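Local coordinates for Baccell_00875 (Bacteroides cellulosilyticus DSM 14838, PDB 5NO8), which probably cleaves the L-rhamnose-glucuronic acid linkage that caps arabinogalactan proteins, acting as a polysaccharide lyase, at residues K67-W72 against A143-F148; I202-R207 against R215-L220. All blocks are in the same frame, centred on the assembly; numbering follows the deposited sequence.

Interaction 1 (K67-W72 against A143-F148); sequences KDNYGW and AVYTPF
Two edge-to-face aromatic pairs carry this buried contact between a loop with a short 3-10 turn, 67-72, and the end of strand 137-145 with the residues after it. In the first, Tyr70 brings its CD1 edge over one face of Tyr145, CD1 lying 3.4 Å from Tyr145 CE1 and toward the rim of that ring; the planes stand at 79°. In the second, the CZ3-CH2 edge of Trp72 meets the face of Phe148, with Trp72 CH2 3.6 Å from Phe148 CZ. Trp72 reaches this place because its CG is anti to the backbone N (chi1 178°).

Aliphatic groups pack on the tryptophan. Thr146 sets its CB over the face of the six-membered ring in a CH-pi contact, 4.1 Å from the centroid, while Pro147 CD packs on Trp72 CB at 3.7 Å. Pro147 is the centre of an inverse gamma turn, closed by Phe148 N bonding to Thr146 O at 2.7 Å, and this tight bend carries the chain on to Phe148.

Polar links are few. Trp72 CA makes a CA-H...O contact with Tyr145 O at 3.4 Å, and a water accepts from Asn69 ND2 while also bonding Tyr145 OH at 2.6 Å. Asn69 ND2 additionally sits above the centre of the Tyr70 ring. Two rings have polar ends bonded outside the segments, Tyr70 OH to Glu204 OE2 and Trp72 NE1 to Glu125 OE1. Overall, T-shaped aromatic pairs and an inverse gamma turn seat the loop before strand 75-81 on the end of strand 137-145, plain packing in the beta-rich part of the chain.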
ATOM      1  N   LYS A  67      18.297 -17.758  -3.525  1.00 20.25           N
ATOM      2  CA  LYS A  67      18.821 -18.949  -4.179  1.00 21.63           C
ATOM      3  C   LYS A  67      17.698 -19.955  -4.467  1.00 20.83           C
ATOM      4  O   LYS A  67      16.496 -19.628  -4.321  1.00 18.93           O
ATOM      5  CB  LYS A  67      19.952 -19.523  -3.317  1.00 25.74           C
ATOM      6  CG  LYS A  67      21.128 -18.555  -3.250  1.00 30.96           C
ATOM      7  CD  LYS A  67      22.275 -19.073  -2.398  1.00 35.03           C
ATOM      8  CE  LYS A  67      21.881 -19.151  -0.924  1.00 41.46           C
ATOM      9  NZ  LYS A  67      22.946 -18.563  -0.065  1.00 43.73           N
ATOM     10  N   ASP A  68      18.071 -21.171  -4.886  1.00 18.72           N
ATOM     11  CA  ASP A  68      17.117 -22.027  -5.572  1.00 19.82           C
ATOM     12  C   ASP A  68      16.007 -22.652  -4.706  1.00 17.74           C
ATOM     13  O   ASP A  68      15.064 -23.187  -5.239  1.00 18.02           O
ATOM     14  CB  ASP A  68      17.846 -23.063  -6.433  1.00 21.65           C
ATOM     15  CG  ASP A  68      18.478 -24.192  -5.623  1.00 24.45           C
ATOM     16  OD1 ASP A  68      18.310 -24.288  -4.371  1.00 25.27           O
ATOM     17  OD2 ASP A  68      19.154 -25.016  -6.282  1.00 25.91           O
ATOM     18  N   ASN A  69      16.088 -22.536  -3.389  1.00 17.98           N
ATOM     19  CA  ASN A  69      14.987 -22.992  -2.522  1.00 16.43           C
ATOM     20  C   ASN A  69      13.701 -22.169  -2.687  1.00 16.19           C
ATOM     21  O   ASN A  69      12.615 -22.678  -2.345  1.00 15.69           O
ATOM     22  CB  ASN A  69      15.411 -22.972  -1.068  1.00 17.84           C
ATOM     23  CG  ASN A  69      15.593 -21.577  -0.548  1.00 19.03           C
ATOM     24  OD1 ASN A  69      16.572 -20.924  -0.884  1.00 19.56           O
ATOM     25  ND2 ASN A  69      14.617 -21.088   0.236  1.00 18.93           N
ATOM     26  N   TYR A  70      13.838 -20.940  -3.223  1.00 14.56           N
ATOM     27  CA  TYR A  70      12.713 -20.020  -3.462  1.00 15.50           C
ATOM     28  C   TYR A  70      12.097 -20.080  -4.851  1.00 14.89           C
ATOM     29  O   TYR A  70      11.233 -19.257  -5.199  1.00 15.21           O
ATOM     30  CB  TYR A  70      13.152 -18.579  -3.188  1.00 14.83           C
ATOM     31  CG  TYR A  70      13.377 -18.270  -1.740  1.00 15.36           C
ATOM     32  CD1 TYR A  70      12.328 -18.397  -0.819  1.00 15.43           C
ATOM     33  CD2 TYR A  70      14.587 -17.794  -1.283  1.00 15.75           C
ATOM     34  CE1 TYR A  70      12.510 -18.102   0.514  1.00 14.98           C
ATOM     35  CE2 TYR A  70      14.781 -17.484   0.067  1.00 15.77           C
ATOM     36  CZ  TYR A  70      13.727 -17.627   0.948  1.00 15.16           C
ATOM     37  OH  TYR A  70      13.887 -17.309   2.252  1.00 16.45           O
ATOM     38  N   GLY A  71      12.507 -21.051  -5.654  1.00 15.47           N
ATOM     39  CA  GLY A  71      11.927 -21.230  -6.975  1.00 14.51           C
ATOM     40  C   GLY A  71      10.409 -21.375  -6.959  1.00 14.13           C
ATOM     41  O   GLY A  71       9.847 -22.008  -6.076  1.00 15.27           O
ATOM     42  N   TRP A  72       9.769 -20.791  -7.957  1.00 14.11           N
ATOM     43  CA  TRP A  72       8.316 -20.895  -8.142  1.00 14.07           C
ATOM     44  C   TRP A  72       7.892 -22.348  -8.145  1.00 14.20           C
ATOM     45  O   TRP A  72       8.407 -23.180  -8.937  1.00 15.52           O
ATOM     46  CB  TRP A  72       7.918 -20.247  -9.469  1.00 14.14           C
ATOM     47  CG  TRP A  72       6.487 -20.338  -9.793  1.00 14.88           C
ATOM     48  CD1 TRP A  72       5.788 -21.469 -10.086  1.00 15.36           C
ATOM     49  CD2 TRP A  72       5.567 -19.264  -9.906  1.00 16.12           C
ATOM     50  NE1 TRP A  72       4.488 -21.172 -10.363  1.00 16.46           N
ATOM     51  CE2 TRP A  72       4.331 -19.817 -10.281  1.00 16.08           C
ATOM     52  CE3 TRP A  72       5.667 -17.878  -9.753  1.00 16.45           C
ATOM     53  CZ2 TRP A  72       3.185 -19.043 -10.437  1.00 16.52           C
ATOM     54  CZ3 TRP A  72       4.528 -17.110  -9.944  1.00 16.89           C
ATOM     55  CH2 TRP A  72       3.311 -17.689 -10.267  1.00 16.74           C
ATOM     56  N   ALA A 143       2.532 -23.552   2.173  1.00 13.14           N
ATOM     57  CA  ALA A 143       2.671 -22.449   1.212  1.00 12.80           C
ATOM     58  C   ALA A 143       3.473 -22.847  -0.004  1.00 12.74           C
ATOM     59  O   ALA A 143       4.302 -23.735   0.068  1.00 12.90           O
ATOM     60  CB  ALA A 143       3.276 -21.215   1.873  1.00 12.91           C
ATOM     61  N   VAL A 144       3.160 -22.209  -1.137  1.00 12.28           N
ATOM     62  CA  VAL A 144       3.902 -22.396  -2.370  1.00 11.79           C
ATOM     63  C   VAL A 144       4.589 -21.060  -2.665  1.00 12.20           C
ATOM     64  O   VAL A 144       3.946 -19.993  -2.665  1.00 11.98           O
ATOM     65  CB  VAL A 144       2.977 -22.795  -3.528  1.00 12.25           C
ATOM     66  CG1 VAL A 144       3.734 -22.894  -4.857  1.00 12.86           C
ATOM     67  CG2 VAL A 144       2.271 -24.095  -3.229  1.00 12.29           C
ATOM     68  N   TYR A 145       5.890 -21.100  -2.944  1.00 11.92           N
ATOM     69  CA  TYR A 145       6.587 -19.893  -3.381  1.00 12.74           C
ATOM     70  C   TYR A 145       6.118 -19.451  -4.763  1.00 13.25           C
ATOM     71  O   TYR A 145       6.023 -20.262  -5.687  1.00 12.01           O
ATOM     72  CB  TYR A 145       8.096 -20.113  -3.415  1.00 13.34           C
ATOM     73  CG  TYR A 145       8.709 -20.370  -2.093  1.00 13.45           C
ATOM     74  CD1 TYR A 145       8.673 -19.406  -1.094  1.00 13.04           C
ATOM     75  CD2 TYR A 145       9.355 -21.562  -1.832  1.00 13.54           C
ATOM     76  CE1 TYR A 145       9.259 -19.627   0.145  1.00 13.30           C
ATOM     77  CE2 TYR A 145       9.948 -21.795  -0.616  1.00 14.04           C
ATOM     78  CZ  TYR A 145       9.931 -20.826   0.368  1.00 13.59           C
ATOM     79  OH  TYR A 145      10.535 -21.092   1.581  1.00 14.99           O
ATOM     80  N   THR A 146       5.813 -18.152  -4.883  1.00 13.56           N
ATOM     81  CA  THR A 146       5.416 -17.527  -6.144  1.00 13.63           C
ATOM     82  C   THR A 146       6.216 -16.226  -6.218  1.00 14.52           C
ATOM     83  O   THR A 146       5.694 -15.140  -5.902  1.00 15.20           O
ATOM     84  CB  THR A 146       3.895 -17.281  -6.240  1.00 14.76           C
ATOM     85  OG1 THR A 146       3.486 -16.436  -5.160  1.00 15.29           O
ATOM     86  CG2 THR A 146       3.111 -18.590  -6.234  1.00 15.63           C
ATOM     87  N   PRO A 147       7.503 -16.325  -6.580  1.00 14.56           N
ATOM     88  CA  PRO A 147       8.419 -15.182  -6.446  1.00 15.42           C
ATOM     89  C   PRO A 147       8.254 -14.177  -7.576  1.00 16.03           C
ATOM     90  O   PRO A 147       9.154 -13.990  -8.375  1.00 17.44           O
ATOM     91  CB  PRO A 147       9.797 -15.836  -6.426  1.00 16.04           C
ATOM     92  CG  PRO A 147       9.615 -17.078  -7.227  1.00 15.70           C
ATOM     93  CD  PRO A 147       8.223 -17.556  -6.933  1.00 15.64           C
ATOM     94  N   PHE A 148       7.098 -13.521  -7.600  1.00 15.85           N
ATOM     95  CA  PHE A 148       6.803 -12.463  -8.592  1.00 16.15           C
ATOM     96  C   PHE A 148       7.876 -11.377  -8.498  1.00 15.67           C
ATOM     97  O   PHE A 148       8.353 -11.038  -7.393  1.00 15.99           O
ATOM     98  CB  PHE A 148       5.418 -11.844  -8.374  1.00 15.31           C
ATOM     99  CG  PHE A 148       4.272 -12.757  -8.686  1.00 15.55           C
ATOM    100  CD1 PHE A 148       3.809 -12.898  -9.988  1.00 15.86           C
ATOM    101  CD2 PHE A 148       3.625 -13.448  -7.663  1.00 15.04           C
ATOM    102  CE1 PHE A 148       2.735 -13.737 -10.284  1.00 16.47           C
ATOM    103  CE2 PHE A 148       2.569 -14.298  -7.951  1.00 15.30           C
ATOM    104  CZ  PHE A 148       2.128 -14.444  -9.254  1.00 16.06           C
TER
HETATM  105  O   HOH W   1      12.459 -22.882   1.263  1.00 20.09           O

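Interaction 2 (I202-R207 against R215-L220); sequences IWERGR and RGIIAL
Strands 199-203 and 217-221 run antiparallel here, paired by two backbone bonds between Trp203 and Ile217: Trp203 N to Ile217 O, and the straighter Ile217 N to Trp203 O at 2.8 Å and 173°. It is a short antiparallel beta ladder within the mixed sheet, with Ile202 opposite Ile218 as the neighbouring non-hydrogen-bonded pair. On the face bearing those two isoleucines the side chains lie side by side, pointing the same way, and Ile202 CD1 touches Ile218 CG1 at 3.8 Å. Ile202 CG2, anti to the backbone N, reaches Arg215 O at 3.4 Å. On the other face Trp203 CB packs loosely on Ile217 CB, and the indole presents its edge to the methyl of Ala219, Trp203 NE1 lying 3.9 Å from Ala219 CB; that N-H is bonded to Tyr76 OH.

Beyond the ladder, a CB on Gly216 would clash with Trp203 O and Arg205 CD and be jammed against Arg215 O. Arg205, bent at chi2 and chi3, folds back so that CD comes 3.5 Å from Arg215 O and one face of its guanidinium lies over Arg215 CA. The group is fixed by bonds from NH2 to Asn211 O and from NH1 to His594 O. An alanine at Arg205 would probably loosen the 202-207 segment's hold on Asn211 and His594 and uncover the Arg215-Gly216 backbone. Arg215 leads away, its NH1 bonded to Thr165 O and salt-bridged to Asp150, its NH2 salt-bridged to Asp608. A water in the plane of the Arg205 guanidinium accepts a weak bond from NH1 and donates to Arg215 O at 2.8 Å.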
ATOM      1  N   ILE A 202       5.758 -13.104   3.290  1.00 13.58           N
ATOM      2  CA  ILE A 202       6.877 -12.443   2.647  1.00 13.40           C
ATOM      3  C   ILE A 202       8.139 -13.006   3.282  1.00 13.77           C
ATOM      4  O   ILE A 202       8.253 -13.090   4.518  1.00 14.64           O
ATOM      5  CB  ILE A 202       6.829 -10.898   2.828  1.00 13.79           C
ATOM      6  CG1 ILE A 202       5.642 -10.283   2.106  1.00 13.42           C
ATOM      7  CG2 ILE A 202       8.121 -10.224   2.344  1.00 14.65           C
ATOM      8  CD1 ILE A 202       5.664 -10.379   0.610  1.00 13.65           C
ATOM      9  N   TRP A 203       9.099 -13.354   2.429  1.00 13.52           N
ATOM     10  CA  TRP A 203      10.405 -13.828   2.868  1.00 13.54           C
ATOM     11  C   TRP A 203      11.509 -12.923   2.322  1.00 14.05           C
ATOM     12  O   TRP A 203      11.314 -12.263   1.305  1.00 13.64           O
ATOM     13  CB  TRP A 203      10.646 -15.286   2.415  1.00 13.51           C
ATOM     14  CG  TRP A 203       9.699 -16.242   2.996  1.00 13.15           C
ATOM     15  CD1 TRP A 203       8.549 -16.696   2.437  1.00 13.86           C
ATOM     16  CD2 TRP A 203       9.789 -16.838   4.270  1.00 13.44           C
ATOM     17  NE1 TRP A 203       7.925 -17.571   3.287  1.00 13.84           N
ATOM     18  CE2 TRP A 203       8.655 -17.664   4.430  1.00 13.56           C
ATOM     19  CE3 TRP A 203      10.730 -16.773   5.299  1.00 13.67           C
ATOM     20  CZ2 TRP A 203       8.438 -18.428   5.582  1.00 14.03           C
ATOM     21  CZ3 TRP A 203      10.503 -17.484   6.442  1.00 13.77           C
ATOM     22  CH2 TRP A 203       9.369 -18.319   6.576  1.00 14.04           C
ATOM     23  N   GLU A 204      12.643 -12.906   3.030  1.00 14.73           N
ATOM     24  CA  GLU A 204      13.880 -12.197   2.619  1.00 15.90           C
ATOM     25  C   GLU A 204      13.765 -10.660   2.596  1.00 17.09           C
ATOM     26  O   GLU A 204      14.070  -9.976   1.599  1.00 18.13           O
ATOM     27  CB  GLU A 204      14.403 -12.730   1.293  1.00 16.65           C
ATOM     28  CG  GLU A 204      14.674 -14.224   1.283  1.00 17.29           C
ATOM     29  CD  GLU A 204      15.788 -14.618   2.244  1.00 19.45           C
ATOM     30  OE1 GLU A 204      16.678 -13.783   2.497  1.00 21.10           O
ATOM     31  OE2 GLU A 204      15.775 -15.745   2.773  1.00 21.08           O
ATOM     32  N   ARG A 205      13.331 -10.125   3.719  1.00 17.28           N
ATOM     33  CA  ARG A 205      13.452  -8.694   3.964  1.00 17.91           C
ATOM     34  C   ARG A 205      14.540  -8.437   5.008  1.00 19.01           C
ATOM     35  O   ARG A 205      14.815  -9.286   5.868  1.00 18.81           O
ATOM     36  CB  ARG A 205      12.126  -8.117   4.429  1.00 18.56           C
ATOM     37  CG  ARG A 205      10.985  -8.336   3.441  1.00 17.84           C
ATOM     38  CD  ARG A 205      11.250  -7.755   2.052  1.00 17.85           C
ATOM     39  NE  ARG A 205      11.578  -6.315   2.011  1.00 18.54           N
ATOM     40  CZ  ARG A 205      10.700  -5.303   1.956  1.00 18.06           C
ATOM     41  NH1 ARG A 205       9.382  -5.522   1.962  1.00 18.17           N
ATOM     42  NH2 ARG A 205      11.141  -4.033   1.930  1.00 18.19           N
ATOM     43  N   GLY A 206      15.121  -7.246   4.953  1.00 19.98           N
ATOM     44  CA  GLY A 206      16.169  -6.859   5.913  1.00 20.84           C
ATOM     45  C   GLY A 206      17.015  -5.718   5.414  1.00 21.33           C
ATOM     46  O   GLY A 206      17.126  -5.494   4.205  1.00 19.85           O
ATOM     47  N   ARG A 207      17.645  -5.022   6.354  1.00 24.89           N
ATOM     48  CA  ARG A 207      18.564  -3.937   6.029  1.00 27.47           C
ATOM     49  C   ARG A 207      19.655  -4.406   5.058  1.00 28.38           C
ATOM     50  O   ARG A 207      19.997  -3.693   4.111  1.00 30.50           O
ATOM     51  CB  ARG A 207      19.160  -3.370   7.321  1.00 28.65           C
ATOM     52  N   ARG A 215      10.279  -6.060  -2.653  1.00 15.63           N
ATOM     53  CA  ARG A 215       9.140  -6.529  -1.905  1.00 16.09           C
ATOM     54  C   ARG A 215       9.459  -7.844  -1.216  1.00 16.85           C
ATOM     55  O   ARG A 215       8.739  -8.275  -0.315  1.00 16.60           O
ATOM     56  CB  ARG A 215       7.941  -6.666  -2.799  1.00 16.64           C
ATOM     57  CG  ARG A 215       6.635  -6.764  -2.035  1.00 16.86           C
ATOM     58  CD  ARG A 215       5.489  -6.406  -2.906  1.00 16.97           C
ATOM     59  NE  ARG A 215       4.221  -6.638  -2.234  1.00 16.58           N
ATOM     60  CZ  ARG A 215       3.062  -6.688  -2.865  1.00 17.45           C
ATOM     61  NH1 ARG A 215       2.994  -6.510  -4.201  1.00 17.36           N
ATOM     62  NH2 ARG A 215       1.957  -6.922  -2.163  1.00 17.40           N
ATOM     63  N   GLY A 216      10.548  -8.490  -1.626  1.00 15.87           N
ATOM     64  CA  GLY A 216      10.911  -9.775  -1.106  1.00 15.49           C
ATOM     65  C   GLY A 216      10.292 -10.901  -1.923  1.00 15.44           C
ATOM     66  O   GLY A 216       9.916 -10.724  -3.084  1.00 16.73           O
ATOM     67  N   ILE A 217      10.258 -12.076  -1.315  1.00 14.94           N
ATOM     68  CA  ILE A 217       9.800 -13.302  -1.958  1.00 14.56           C
ATOM     69  C   ILE A 217       8.427 -13.660  -1.417  1.00 13.90           C
ATOM     70  O   ILE A 217       8.300 -13.924  -0.251  1.00 13.87           O
ATOM     71  CB  ILE A 217      10.753 -14.477  -1.708  1.00 15.64           C
ATOM     72  CG1 ILE A 217      12.171 -14.160  -2.223  1.00 16.07           C
ATOM     73  CG2 ILE A 217      10.223 -15.769  -2.341  1.00 15.94           C
ATOM     74  CD1 ILE A 217      12.272 -13.820  -3.685  1.00 16.71           C
ATOM     75  N   ILE A 218       7.444 -13.700  -2.295  1.00 13.24           N
ATOM     76  CA  ILE A 218       6.043 -13.995  -1.923  1.00 13.60           C
ATOM     77  C   ILE A 218       5.826 -15.508  -1.847  1.00 14.17           C
ATOM     78  O   ILE A 218       6.266 -16.237  -2.731  1.00 14.72           O
ATOM     79  CB  ILE A 218       5.079 -13.372  -2.947  1.00 14.45           C
ATOM     80  CG1 ILE A 218       5.181 -11.829  -2.890  1.00 15.56           C
ATOM     81  CG2 ILE A 218       3.647 -13.856  -2.739  1.00 14.29           C
ATOM     82  CD1 ILE A 218       4.817 -11.127  -4.167  1.00 17.24           C
ATOM     83  N   ALA A 219       5.150 -15.968  -0.789  1.00 13.17           N
ATOM     84  CA  ALA A 219       4.661 -17.333  -0.668  1.00 12.62           C
ATOM     85  C   ALA A 219       3.144 -17.294  -0.460  1.00 13.42           C
ATOM     86  O   ALA A 219       2.663 -16.578   0.406  1.00 13.61           O
ATOM     87  CB  ALA A 219       5.321 -18.063   0.493  1.00 12.51           C
ATOM     88  N   LEU A 220       2.403 -18.012  -1.282  1.00 12.64           N
ATOM     89  CA  LEU A 220       0.945 -18.064  -1.139  1.00 12.59           C
ATOM     90  C   LEU A 220       0.571 -19.194  -0.164  1.00 13.13           C
ATOM     91  O   LEU A 220       0.962 -20.356  -0.374  1.00 13.39           O
ATOM     92  CB  LEU A 220       0.287 -18.249  -2.503  1.00 13.16           C
ATOM     93  CG  LEU A 220       0.568 -17.131  -3.518  1.00 13.32           C
ATOM     94  CD1 LEU A 220      -0.245 -17.355  -4.765  1.00 14.19           C
ATOM     95  CD2 LEU A 220       0.303 -15.713  -2.998  1.00 14.54           C
TER
HETATM   96  O   HOH W   2       6.915  -6.930   1.401  1.00 17.12           O

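Overall arrangement
Both contacts are largely buried and serve one mixed sheet, in which strands 137-145 and 217-221 are neighbours; their centres lie about 10 Å apart. Interaction 1 seats a loop on a strand end through ring edges, ring faces and a bridging water, whereas interaction 2 joins two strands by direct backbone bonds and, past their ends, turns to arginine chemistry facing the helical part of the chain through His594 and Asp608. They touch directly: Tyr70 OH and Glu204 OE2 are 2.5 Å apart in a probable hydrogen bond, and Val144 O probably accepts from Leu220 N at 2.9 Å. Ile217 also packs against Tyr70 and Tyr145, joining the aromatic cluster to the ladder.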